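Local coordinates for protein phosphoserine aminotransferase (Bacillus circulans, PDB 2C0R) that catalyses the pyridoxal-phosphate-dependent, reversible transamination between phosphoserine and 3-phosphohydroxypyruvate in serine biosynthesis, and a parallel reaction in pyridoxine biosynthesis, at residues N87-G92 with K112-T117; A95-T100 with K106-A111; I137-Q140 with Y145-L148. The protein carries 1 engineered substitution. One frame throughout, in Å; residues are numbered along the deposited sequence.

Contact 1 of 3, residues N87-G92 with K112-T117; sequences NFLKEG and KLIGDT
The flat groups that meet Leu89 are backbone peptides, above all the one joining Ile114 to Gly115. Leu89 CD2 stands over one face of that peptide, 3.5 Å from Gly115 N; the Phe88 ring takes no part in the contact with 112-117, but Asn87 CB lies 4.0 Å above the centre of one face, and the side chain packs on Val214. From the peptide, Leu89 CD2 reaches on to Gly115 CA at 3.4 Å, tighter than an ordinary carbon-carbon contact. Gly115 has no side chain, and a CB there would point toward Leu89 and clash with its CD2, so the methyl can rest directly on the main chain. With CG anti to the backbone N (chi1 -178°), the Leu89 branch is thrown across the gap, and both methyls come up to Asp116 O from the same side, CD2 at 3.6 Å and CD1 at 3.8 Å. That carbonyl oxygen accepts a hydrogen bond from the backbone of Ala95. Ile114 contributes CG2, 4.3 Å from Leu89 CD2; its side chain also packs on Pro85 and Met86 of helix 76-88. In the class-V aminotransferase fold this is where two successive helices, 76-88 and 102-114, run out and turn into the neighbouring parallel strands 94-99 and 117-122; Leu89 is the first residue to leave helical backbone angles. No direct hydrogen bond joins the two turns. A water bridges them instead, accepting from Asp116 N at 3.1 Å and donating weakly to Lys90 O at 3.4 Å. Leu113 packs on Leu221 of the second subunit.

Contact 2 of 3, residues A95-T100 with K106-A111; sequences ANYVMT and KALKEA
Tyr97 and Leu108 lock strand 94-99 to helix 102-114, the first two elements of a beta-alpha-beta unit completed by strand 117-122; the segment axes run nearly antiparallel, at 161° and 9.1 Å. Tyr97 takes chi1 -78°, placing CG beside the backbone N and laying the ring against the helix. Leu108 CA sits over one ring face, 4.1 Å from the centroid and 10° off the normal, a CH-pi contact. Leu108 has CG anti to its own N, and its two methyls divide the strand between them: CD1 presses on Tyr97 CD1 at 3.6 Å, whereas CD2 meets Met99 CE at 3.5 Å. Met99 reaches it because its chain folds back at both chi2 and chi3, bringing SD and CE up against Leu108, which they cross at about a right angle. Ala107 CB approaches the Tyr97 ring obliquely, with its side chain about 7 Å from the bound pyridoxal phosphate. The phenol end is polar and well engaged: Tyr97 OH bonds to Tyr145 OH and donates to a water, which in turn donates to Ala107 O at 2.8 Å. Beside it Ala111 CB lies 3.2 Å from Tyr97 OH.

Contact 3 of 3, residues I137-Q140 with Y145-L148; sequences IQLQ and YLHL
Ile137 and Leu139 both press on one side chain, Leu146, and every contact between the two segments is apolar. Leu139 CD2 bears on Leu146 CD1 at 3.3 Å, shorter than normal van der Waals distance, and also reaches Leu146 CB at 3.7 Å, lying across that leucine at about a right angle. Ile137 uses its CG2 branch: this one, anti to the backbone N, rests on Leu146 CD2 at 3.7 Å and is 4.0 Å from Leu146 CD1. Leu146 CD1 is therefore touched by both residues, CD2 by Ile137. The nearest CA atoms, those of Leu139 and Leu146, are 7.3 Å apart, a spacing spanned by side chains, with no backbone contact.

No hydrogen bond crosses between the segments; their polar groups bond instead to other parts of the fold. The backbone of Gln138 bonds to Ala120 of strand 117-122, and that of Leu146 to Pro169 and Ile171, on the side of strand 170-173. Tyr145 and His147 alternate with Leu146, and His147 NE2 bonds to Tyr192 OH. Strand 143-149 runs between strands 170-173 and 94-99, and the loop between strands 117-122 and 143-149, through Ile137 and Leu139, covers this part of the sheet face opposite helix 102-114, in the central mixed seven-stranded sheet of the fold-type I large domain of pyridoxal-phosphate enzymes.

Contact 2 is the buried one of the three, contact 3 is partly buried, and contact 1 lies at the surface. Contacts 1 and 2 share helix 102-114, and contact 2 is nested within the chain loop that contact 1 closes; they also touch where Thr117 CB packs on Leu108 CD1 at 3.7 Å. Contacts 2 and 3 use neighbouring strands, 94-99 and 143-149, and approach the sheet from its two faces. Their chemistry follows: an aromatic face and a water-bridged phenol in contact 2, whose Ala107 lies near the cofactor, purely aliphatic packing in contact 3, and main chain met by a single leucine, with a bridging water weakly bonded on one side, in contact 1.

Contact 1 of 3, residues N87-G92 with K112-T117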
loop_
_atom_site.group_PDB
_atom_site.type_symbol
_atom_site.label_atom_id
_atom_site.label_comp_id
_atom_site.label_asym_id
_atom_site.label_seq_id
_atom_site.Cartn_x
_atom_site.Cartn_y
_atom_site.Cartn_z
ATOM N N ASN A 87 -7.662 -17.908 -4.253
ATOM C CA ASN A 87 -8.545 -17.730 -5.406
ATOM C C ASN A 87 -8.601 -18.985 -6.283
ATOM O O ASN A 87 -9.656 -19.185 -6.902
ATOM C CB ASN A 87 -8.115 -16.536 -6.260
ATOM C CG ASN A 87 -8.661 -15.239 -5.705
ATOM O OD1 ASN A 87 -9.667 -14.769 -6.238
ATOM N ND2 ASN A 87 -8.057 -14.708 -4.651
ATOM N N PHE A 88 -7.534 -19.754 -6.341
ATOM C CA PHE A 88 -7.462 -20.842 -7.334
ATOM C C PHE A 88 -7.392 -22.245 -6.784
ATOM O O PHE A 88 -7.593 -23.205 -7.529
ATOM C CB PHE A 88 -6.205 -20.618 -8.192
ATOM C CG PHE A 88 -6.265 -19.271 -8.867
ATOM C CD1 PHE A 88 -5.147 -18.444 -8.752
ATOM C CD2 PHE A 88 -7.361 -18.786 -9.564
ATOM C CE1 PHE A 88 -5.100 -17.192 -9.319
ATOM C CE2 PHE A 88 -7.301 -17.529 -10.152
ATOM C CZ PHE A 88 -6.169 -16.723 -10.035
ATOM N N LEU A 89 -7.075 -22.417 -5.503
ATOM C CA LEU A 89 -6.943 -23.789 -5.009
ATOM C C LEU A 89 -8.294 -24.314 -4.558
ATOM O O LEU A 89 -8.788 -23.791 -3.565
ATOM C CB LEU A 89 -5.983 -23.792 -3.810
ATOM C CG LEU A 89 -5.679 -25.157 -3.185
ATOM C CD1 LEU A 89 -5.267 -26.132 -4.268
ATOM C CD2 LEU A 89 -4.587 -25.036 -2.125
ATOM N N LYS A 90 -8.852 -25.308 -5.239
ATOM C CA LYS A 90 -10.143 -25.837 -4.801
ATOM C C LYS A 90 -9.975 -27.140 -4.052
ATOM O O LYS A 90 -8.936 -27.774 -4.175
ATOM C CB LYS A 90 -11.070 -26.011 -6.012
ATOM C CG LYS A 90 -11.493 -24.656 -6.618
ATOM N N GLU A 91 -10.944 -27.594 -3.248
ATOM C CA GLU A 91 -10.765 -28.897 -2.600
ATOM C C GLU A 91 -10.597 -29.965 -3.676
ATOM O O GLU A 91 -11.193 -29.859 -4.741
ATOM C CB GLU A 91 -11.938 -29.267 -1.717
ATOM N N GLY A 92 -9.789 -30.988 -3.428
ATOM C CA GLY A 92 -9.523 -31.993 -4.445
ATOM C C GLY A 92 -8.457 -31.569 -5.448
ATOM O O GLY A 92 -8.070 -32.374 -6.310
ATOM N N LYS A 112 0.060 -23.851 1.817
ATOM C CA LYS A 112 -0.226 -24.969 2.731
ATOM C C LYS A 112 -1.314 -24.603 3.730
ATOM O O LYS A 112 -2.010 -25.477 4.228
ATOM C CB LYS A 112 1.054 -25.332 3.484
ATOM C CG LYS A 112 2.081 -26.027 2.582
ATOM C CD LYS A 112 3.369 -26.358 3.307
ATOM C CE LYS A 112 3.740 -27.812 3.150
ATOM N NZ LYS A 112 4.843 -28.142 2.237
ATOM N N LEU A 113 -1.443 -23.325 4.063
ATOM C CA LEU A 113 -2.523 -22.892 4.940
ATOM C C LEU A 113 -3.911 -22.925 4.315
ATOM O O LEU A 113 -4.894 -22.952 5.076
ATOM C CB LEU A 113 -2.224 -21.439 5.372
ATOM C CG LEU A 113 -0.959 -21.338 6.213
ATOM C CD1 LEU A 113 -0.587 -19.910 6.557
ATOM C CD2 LEU A 113 -1.110 -22.151 7.493
ATOM N N ILE A 114 -3.983 -22.908 2.995
ATOM C CA ILE A 114 -5.230 -22.893 2.219
ATOM C C ILE A 114 -5.670 -24.264 1.743
ATOM O O ILE A 114 -6.865 -24.620 1.676
ATOM C CB ILE A 114 -5.071 -21.961 1.008
ATOM C CG1 ILE A 114 -4.591 -20.553 1.346
ATOM C CG2 ILE A 114 -6.380 -21.926 0.221
ATOM C CD1 ILE A 114 -5.370 -19.880 2.438
ATOM N N GLY A 115 -4.736 -25.127 1.385
ATOM C CA GLY A 115 -5.093 -26.465 0.940
ATOM C C GLY A 115 -3.873 -27.336 0.712
ATOM O O GLY A 115 -2.745 -27.080 1.140
ATOM N N ASP A 116 -4.162 -28.375 -0.032
ATOM C CA ASP A 116 -3.204 -29.371 -0.449
ATOM C C ASP A 116 -2.190 -28.792 -1.426
ATOM O O ASP A 116 -2.564 -28.001 -2.304
ATOM C CB ASP A 116 -3.991 -30.518 -1.099
ATOM C CG ASP A 116 -4.733 -31.282 -0.014
ATOM O OD1 ASP A 116 -4.339 -31.174 1.172
ATOM O OD2 ASP A 116 -5.685 -31.966 -0.440
ATOM N N THR A 117 -0.943 -29.187 -1.274
ATOM C CA THR A 117 0.081 -28.654 -2.157
ATOM C C THR A 117 0.924 -29.790 -2.704
ATOM O O THR A 117 0.891 -30.908 -2.189
ATOM C CB THR A 117 1.014 -27.661 -1.440
ATOM O OG1 THR A 117 1.613 -28.382 -0.346
ATOM C CG2 THR A 117 0.263 -26.441 -0.888
HETATM O O HOH W 1 -6.751 -28.514 -1.704
#

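Contact 2 of 3, residues A95-T100 with K106-A111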
loop_
_atom_site.group_PDB
_atom_site.type_symbol
_atom_site.label_atom_id
_atom_site.label_comp_id
_atom_site.label_asym_id
_atom_site.label_seq_id
_atom_site.Cartn_x
_atom_site.Cartn_y
_atom_site.Cartn_z
ATOM N N ALA A 95 -2.006 -27.242 -5.083
ATOM C CA ALA A 95 -1.264 -26.052 -5.504
ATOM C C ALA A 95 0.172 -26.544 -5.690
ATOM O O ALA A 95 0.809 -26.931 -4.699
ATOM C CB ALA A 95 -1.371 -24.968 -4.476
ATOM N N ASN A 96 0.590 -26.539 -6.956
ATOM C CA ASN A 96 1.907 -27.030 -7.315
ATOM C C ASN A 96 2.940 -25.915 -7.343
ATOM O O ASN A 96 2.690 -24.855 -7.959
ATOM C CB ASN A 96 1.876 -27.705 -8.690
ATOM C CG ASN A 96 1.125 -29.048 -8.569
ATOM O OD1 ASN A 96 0.116 -29.119 -7.880
ATOM N ND2 ASN A 96 1.632 -30.062 -9.214
ATOM N N TYR A 97 4.086 -26.184 -6.704
ATOM C CA TYR A 97 5.175 -25.206 -6.543
ATOM C C TYR A 97 6.505 -25.725 -7.081
ATOM O O TYR A 97 6.810 -26.904 -6.897
ATOM C CB TYR A 97 5.314 -24.809 -5.043
ATOM C CG TYR A 97 4.180 -23.814 -4.738
ATOM C CD1 TYR A 97 2.897 -24.279 -4.490
ATOM C CD2 TYR A 97 4.427 -22.452 -4.720
ATOM C CE1 TYR A 97 1.859 -23.432 -4.207
ATOM C CE2 TYR A 97 3.361 -21.587 -4.455
ATOM C CZ TYR A 97 2.103 -22.080 -4.197
ATOM O OH TYR A 97 1.033 -21.238 -3.961
ATOM N N VAL A 98 7.254 -24.851 -7.762
ATOM C CA VAL A 98 8.663 -25.139 -8.060
ATOM C C VAL A 98 9.505 -24.520 -6.956
ATOM O O VAL A 98 9.393 -23.290 -6.789
ATOM C CB VAL A 98 9.017 -24.560 -9.423
ATOM C CG1 VAL A 98 10.506 -24.870 -9.758
ATOM C CG2 VAL A 98 8.075 -25.036 -10.520
ATOM N N MET A 99 10.272 -25.303 -6.216
ATOM C CA MET A 99 10.911 -24.886 -4.982
ATOM C C MET A 99 12.384 -24.565 -5.257
ATOM O O MET A 99 13.232 -25.431 -5.345
ATOM C CB MET A 99 10.780 -25.910 -3.853
ATOM C CG MET A 99 9.343 -26.331 -3.610
ATOM S SD MET A 99 8.246 -24.922 -3.206
ATOM C CE MET A 99 9.070 -24.353 -1.707
ATOM N N THR A 100 12.640 -23.259 -5.405
ATOM C CA THR A 100 13.940 -22.762 -5.868
ATOM C C THR A 100 14.654 -21.961 -4.813
ATOM O O THR A 100 15.720 -21.390 -5.106
ATOM C CB THR A 100 13.765 -21.883 -7.148
ATOM O OG1 THR A 100 12.628 -21.020 -6.918
ATOM C CG2 THR A 100 13.447 -22.772 -8.336
ATOM N N LYS A 106 8.504 -19.222 0.824
ATOM C CA LYS A 106 7.479 -18.375 1.473
ATOM C C LYS A 106 6.138 -18.575 0.781
ATOM O O LYS A 106 5.068 -18.597 1.377
ATOM C CB LYS A 106 7.910 -16.909 1.399
ATOM C CG LYS A 106 9.030 -16.594 2.388
ATOM C CD LYS A 106 8.412 -16.345 3.750
ATOM C CE LYS A 106 9.367 -15.652 4.710
ATOM N NZ LYS A 106 9.259 -14.169 4.605
ATOM N N ALA A 107 6.197 -18.724 -0.545
ATOM C CA ALA A 107 4.955 -18.887 -1.322
ATOM C C ALA A 107 4.313 -20.200 -0.950
ATOM O O ALA A 107 3.100 -20.232 -0.736
ATOM C CB ALA A 107 5.219 -18.800 -2.823
ATOM N N LEU A 108 5.083 -21.295 -0.894
ATOM C CA LEU A 108 4.481 -22.591 -0.576
ATOM C C LEU A 108 3.878 -22.544 0.805
ATOM O O LEU A 108 2.793 -23.118 1.019
ATOM C CB LEU A 108 5.582 -23.669 -0.651
ATOM C CG LEU A 108 5.119 -25.084 -0.304
ATOM C CD1 LEU A 108 4.060 -25.587 -1.289
ATOM C CD2 LEU A 108 6.336 -26.010 -0.244
ATOM N N LYS A 109 4.534 -21.906 1.760
ATOM C CA LYS A 109 4.043 -21.805 3.118
ATOM C C LYS A 109 2.596 -21.290 3.151
ATOM O O LYS A 109 1.740 -21.853 3.838
ATOM C CB LYS A 109 4.984 -20.895 3.924
ATOM C CG LYS A 109 4.273 -20.410 5.225
ATOM C CD LYS A 109 5.326 -19.583 5.981
ATOM C CE LYS A 109 4.951 -19.521 7.444
ATOM N NZ LYS A 109 5.705 -18.433 8.125
ATOM N N GLU A 110 2.307 -20.228 2.398
ATOM C CA GLU A 110 0.947 -19.712 2.466
ATOM C C GLU A 110 -0.020 -20.691 1.826
ATOM O O GLU A 110 -1.141 -20.873 2.314
ATOM C CB GLU A 110 0.821 -18.326 1.797
ATOM C CG GLU A 110 1.672 -17.296 2.508
ATOM C CD GLU A 110 1.315 -17.241 3.978
ATOM O OE1 GLU A 110 0.128 -17.025 4.254
ATOM O OE2 GLU A 110 2.245 -17.401 4.780
ATOM N N ALA A 111 0.407 -21.328 0.730
ATOM C CA ALA A 111 -0.549 -22.227 0.073
ATOM C C ALA A 111 -0.913 -23.377 0.996
ATOM O O ALA A 111 -2.045 -23.839 0.998
ATOM C CB ALA A 111 -0.013 -22.718 -1.273
HETATM O O HOH W 2 1.536 -19.083 -2.715
#

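Contact 3 of 3, residues I137-Q140 with Y145-L148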
loop_
_atom_site.group_PDB
_atom_site.type_symbol
_atom_site.label_atom_id
_atom_site.label_comp_id
_atom_site.label_asym_id
_atom_site.label_seq_id
_atom_site.Cartn_x
_atom_site.Cartn_y
_atom_site.Cartn_z
ATOM N N ILE A 137 10.207 -30.431 -13.983
ATOM C CA ILE A 137 8.933 -29.986 -13.387
ATOM C C ILE A 137 7.790 -30.924 -13.712
ATOM O O ILE A 137 7.446 -31.162 -14.850
ATOM C CB ILE A 137 8.561 -28.570 -13.852
ATOM C CG1 ILE A 137 9.671 -27.604 -13.519
ATOM C CG2 ILE A 137 7.205 -28.199 -13.258
ATOM C CD1 ILE A 137 9.571 -26.199 -14.054
ATOM N N GLN A 138 7.206 -31.518 -12.675
ATOM C CA GLN A 138 6.139 -32.492 -12.987
ATOM C C GLN A 138 4.928 -32.180 -12.133
ATOM O O GLN A 138 5.067 -32.218 -10.920
ATOM C CB GLN A 138 6.661 -33.903 -12.750
ATOM N N LEU A 139 3.773 -31.914 -12.721
ATOM C CA LEU A 139 2.572 -31.507 -12.026
ATOM C C LEU A 139 1.778 -32.672 -11.508
ATOM O O LEU A 139 1.571 -33.705 -12.129
ATOM C CB LEU A 139 1.768 -30.656 -13.029
ATOM C CG LEU A 139 2.473 -29.345 -13.410
ATOM C CD1 LEU A 139 1.639 -28.530 -14.380
ATOM C CD2 LEU A 139 2.745 -28.581 -12.124
ATOM N N GLN A 140 1.221 -32.516 -10.284
ATOM C CA GLN A 140 0.253 -33.568 -9.934
ATOM C C GLN A 140 -0.984 -33.444 -10.789
ATOM O O GLN A 140 -1.339 -32.329 -11.209
ATOM C CB GLN A 140 -0.102 -33.376 -8.455
ATOM C CG GLN A 140 -1.211 -34.364 -8.090
ATOM C CD GLN A 140 -0.858 -35.036 -6.766
ATOM O OE1 GLN A 140 0.026 -35.898 -6.799
ATOM N NE2 GLN A 140 -1.537 -34.636 -5.698
ATOM N N TYR A 145 -2.726 -25.070 -10.372
ATOM C CA TYR A 145 -1.810 -24.109 -10.989
ATOM C C TYR A 145 -0.395 -24.630 -10.727
ATOM O O TYR A 145 -0.231 -25.520 -9.908
ATOM C CB TYR A 145 -1.893 -22.688 -10.467
ATOM C CG TYR A 145 -1.736 -22.433 -8.997
ATOM C CD1 TYR A 145 -0.486 -22.321 -8.384
ATOM C CD2 TYR A 145 -2.861 -22.297 -8.184
ATOM C CE1 TYR A 145 -0.389 -22.096 -7.016
ATOM C CE2 TYR A 145 -2.767 -22.049 -6.823
ATOM C CZ TYR A 145 -1.526 -21.942 -6.239
ATOM O OH TYR A 145 -1.376 -21.693 -4.888
ATOM N N LEU A 146 0.555 -24.048 -11.449
ATOM C CA LEU A 146 1.961 -24.267 -11.153
ATOM C C LEU A 146 2.556 -22.894 -10.830
ATOM O O LEU A 146 2.434 -22.026 -11.704
ATOM C CB LEU A 146 2.734 -24.908 -12.309
ATOM C CG LEU A 146 4.254 -24.984 -12.054
ATOM C CD1 LEU A 146 4.580 -26.065 -11.042
ATOM C CD2 LEU A 146 4.998 -25.206 -13.353
ATOM N N HIS A 147 3.157 -22.722 -9.664
ATOM C CA HIS A 147 3.764 -21.454 -9.273
ATOM C C HIS A 147 5.295 -21.598 -9.309
ATOM O O HIS A 147 5.826 -22.553 -8.784
ATOM C CB HIS A 147 3.302 -21.146 -7.866
ATOM C CG HIS A 147 3.835 -19.864 -7.320
ATOM N ND1 HIS A 147 5.141 -19.713 -6.867
ATOM C CD2 HIS A 147 3.228 -18.679 -7.121
ATOM C CE1 HIS A 147 5.279 -18.448 -6.448
ATOM N NE2 HIS A 147 4.132 -17.793 -6.590
ATOM N N LEU A 148 5.928 -20.645 -9.966
ATOM C CA LEU A 148 7.380 -20.546 -9.888
ATOM C C LEU A 148 7.751 -19.127 -9.508
ATOM O O LEU A 148 6.947 -18.190 -9.627
ATOM C CB LEU A 148 8.026 -20.995 -11.196
ATOM C CG LEU A 148 7.682 -20.290 -12.502
ATOM C CD1 LEU A 148 8.389 -18.964 -12.715
ATOM C CD2 LEU A 148 8.052 -21.174 -13.707
#